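Local coordinates for RickCE (Rickettsia bellii, PDB 5HAM), which is a bacterial effector of the CE protease clan that probably acts as a deubiquitinase, cleaving ubiquitin from its conjugates, at residues A[31-36]-A[115-120]. Residues are numbered along the deposited sequence; the frame is centred on the assembly and turned at random.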
loop_
_atom_site.group_PDB
_atom_site.type_symbol
_atom_site.label_atom_id
_atom_site.label_comp_id
_atom_site.label_asym_id
_atom_site.label_seq_id
_atom_site.Cartn_x
_atom_site.Cartn_y
_atom_site.Cartn_z
ATOM N N PRO A 31 -8.483 -3.123 -7.665
ATOM C CA PRO A 31 -7.553 -3.826 -6.778
ATOM C C PRO A 31 -6.480 -2.864 -6.276
ATOM O O PRO A 31 -6.242 -1.841 -6.908
ATOM C CB PRO A 31 -6.947 -4.901 -7.685
ATOM C CG PRO A 31 -7.256 -4.475 -9.074
ATOM C CD PRO A 31 -8.527 -3.714 -9.011
ATOM N N ALA A 32 -5.856 -3.176 -5.147
ATOM C CA ALA A 32 -4.881 -2.266 -4.555
ATOM C C ALA A 32 -3.651 -2.029 -5.402
ATOM O O ALA A 32 -3.082 -2.957 -5.970
ATOM C CB ALA A 32 -4.459 -2.754 -3.166
ATOM N N ILE A 33 -3.244 -0.770 -5.473
ATOM C CA ILE A 33 -1.901 -0.436 -5.886
ATOM C C ILE A 33 -1.004 -0.603 -4.668
ATOM O O ILE A 33 -1.323 -0.116 -3.588
ATOM C CB ILE A 33 -1.829 0.993 -6.380
ATOM C CG1 ILE A 33 -2.345 1.071 -7.825
ATOM C CG2 ILE A 33 -0.390 1.534 -6.275
ATOM C CD1 ILE A 33 -2.554 2.505 -8.305
ATOM N N THR A 34 0.100 -1.318 -4.830
ATOM C CA THR A 34 0.995 -1.588 -3.707
ATOM C C THR A 34 2.431 -1.174 -4.008
ATOM O O THR A 34 2.970 -1.435 -5.085
ATOM C CB THR A 34 0.967 -3.083 -3.284
ATOM O OG1 THR A 34 1.498 -3.889 -4.334
ATOM C CG2 THR A 34 -0.461 -3.546 -3.019
ATOM N N PHE A 35 3.048 -0.506 -3.050
ATOM C CA PHE A 35 4.437 -0.130 -3.183
ATOM C C PHE A 35 5.244 -0.855 -2.135
ATOM O O PHE A 35 4.778 -1.071 -1.004
ATOM C CB PHE A 35 4.618 1.359 -2.939
ATOM C CG PHE A 35 3.944 2.237 -3.944
ATOM C CD1 PHE A 35 4.470 2.379 -5.219
ATOM C CD2 PHE A 35 2.816 2.962 -3.603
ATOM C CE1 PHE A 35 3.869 3.204 -6.142
ATOM C CE2 PHE A 35 2.212 3.787 -4.525
ATOM C CZ PHE A 35 2.736 3.904 -5.799
ATOM N N ARG A 36 6.467 -1.216 -2.496
ATOM C CA ARG A 36 7.410 -1.663 -1.503
ATOM C C ARG A 36 7.825 -0.413 -0.736
ATOM O O ARG A 36 7.719 0.700 -1.260
ATOM C CB ARG A 36 8.593 -2.332 -2.183
ATOM C CG ARG A 36 8.224 -3.654 -2.884
ATOM C CD ARG A 36 8.953 -3.789 -4.225
ATOM N NE ARG A 36 10.239 -3.113 -4.151
ATOM C CZ ARG A 36 10.685 -2.211 -5.017
ATOM N NH1 ARG A 36 11.866 -1.669 -4.797
ATOM N NH2 ARG A 36 9.974 -1.856 -6.087
ATOM N N GLN A 115 4.329 -2.828 -13.271
ATOM C CA GLN A 115 3.410 -2.904 -14.417
ATOM C C GLN A 115 1.939 -3.079 -14.010
ATOM O O GLN A 115 1.043 -2.526 -14.658
ATOM C CB GLN A 115 3.825 -3.992 -15.405
ATOM C CG GLN A 115 2.966 -4.015 -16.672
ATOM C CD GLN A 115 2.866 -2.652 -17.369
ATOM O OE1 GLN A 115 1.780 -2.069 -17.469
ATOM N NE2 GLN A 115 3.995 -2.152 -17.870
ATOM N N ILE A 116 1.698 -3.834 -12.939
ATOM C CA ILE A 116 0.339 -4.065 -12.452
ATOM C C ILE A 116 -0.186 -2.766 -11.851
ATOM O O ILE A 116 -1.342 -2.397 -12.084
ATOM C CB ILE A 116 0.246 -5.282 -11.452
ATOM C CG1 ILE A 116 0.362 -6.611 -12.203
ATOM C CG2 ILE A 116 -1.081 -5.304 -10.716
ATOM C CD1 ILE A 116 0.896 -7.766 -11.346
ATOM N N ASN A 117 0.677 -2.054 -11.119
ATOM C CA ASN A 117 0.302 -0.745 -10.571
ATOM C C ASN A 117 -0.109 0.224 -11.671
ATOM O O ASN A 117 -1.128 0.886 -11.564
ATOM C CB ASN A 117 1.419 -0.122 -9.723
ATOM C CG ASN A 117 1.569 -0.787 -8.354
ATOM O OD1 ASN A 117 0.683 -1.494 -7.891
ATOM N ND2 ASN A 117 2.690 -0.537 -7.696
ATOM N N GLU A 118 0.671 0.302 -12.741
ATOM C CA GLU A 118 0.253 1.108 -13.889
ATOM C C GLU A 118 -1.074 0.638 -14.507
ATOM O O GLU A 118 -1.925 1.454 -14.856
ATOM C CB GLU A 118 1.333 1.139 -14.964
ATOM C CG GLU A 118 2.552 1.921 -14.583
ATOM C CD GLU A 118 3.627 1.827 -15.633
ATOM O OE1 GLU A 118 3.424 1.084 -16.610
ATOM O OE2 GLU A 118 4.674 2.488 -15.483
ATOM N N ASP A 119 -1.251 -0.672 -14.646
ATOM C CA ASP A 119 -2.489 -1.188 -15.225
ATOM C C ASP A 119 -3.729 -0.826 -14.411
ATOM O O ASP A 119 -4.788 -0.541 -14.970
ATOM C CB ASP A 119 -2.391 -2.690 -15.479
ATOM C CG ASP A 119 -1.356 -3.025 -16.540
ATOM O OD1 ASP A 119 -1.102 -2.171 -17.423
ATOM O OD2 ASP A 119 -0.793 -4.134 -16.497
ATOM N N ILE A 120 -3.595 -0.794 -13.093
ATOM C CA ILE A 120 -4.711 -0.422 -12.235
ATOM C C ILE A 120 -5.071 1.049 -12.411
ATOM O O ILE A 120 -6.240 1.403 -12.542
ATOM C CB ILE A 120 -4.391 -0.744 -10.782
ATOM C CG1 ILE A 120 -4.272 -2.266 -10.609
ATOM C CG2 ILE A 120 -5.446 -0.166 -9.866
ATOM C CD1 ILE A 120 -3.422 -2.690 -9.423
HETATM O O HOH W 1 0.584 -4.088 -7.162
#
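Helix 96-130 packs against the edge strand 27-34 of a five-stranded mixed sheet, shared with strands of the RickCE catalytic domain. The strand's other side pairs in parallel with strand 135-141, through backbone bonds of Ile33 and Phe35. On the outer edge the Asn117 amide meets the backbone N-H and C=O of Thr34, as a neighbouring strand would at that one residue.

Asn117 CG lies anti to the carbonyl carbon (chi1 -75°), which brings the amide alongside Thr34. OD1 accepts Thr34 N at 3.1 Å, and ND2 donates to Thr34 O at 2.8 Å. The second bond is almost straight (172°), with Thr34 O nearly in the amide plane; the first is more bent (154°). Each donor sits above the plane of the carbonyl it meets. Both backbone polar groups of Thr34 are gripped, and the amide's rotation is fixed. Water 1 donates to OD1 at 2.7 Å and bonds Thr34 OG1, which is also hydrogen-bonded to Gln113 NE2, one turn back. CG2 of Ile33 packs against the amide, 3.6 Å from Asn117 OD1.

Ile120, one turn on, points at the strand. It and Ile33 run past each other in opposite directions, Ile120 CG2 meeting Ile33 CG1 at 3.9 Å, and both touch Ile138. Ile120 CD1 lies 3.5 Å from Ala32 O. Pro31 crosses Ile120 obliquely, with Pro31 CG 4.0 Å from Ile120 CG1.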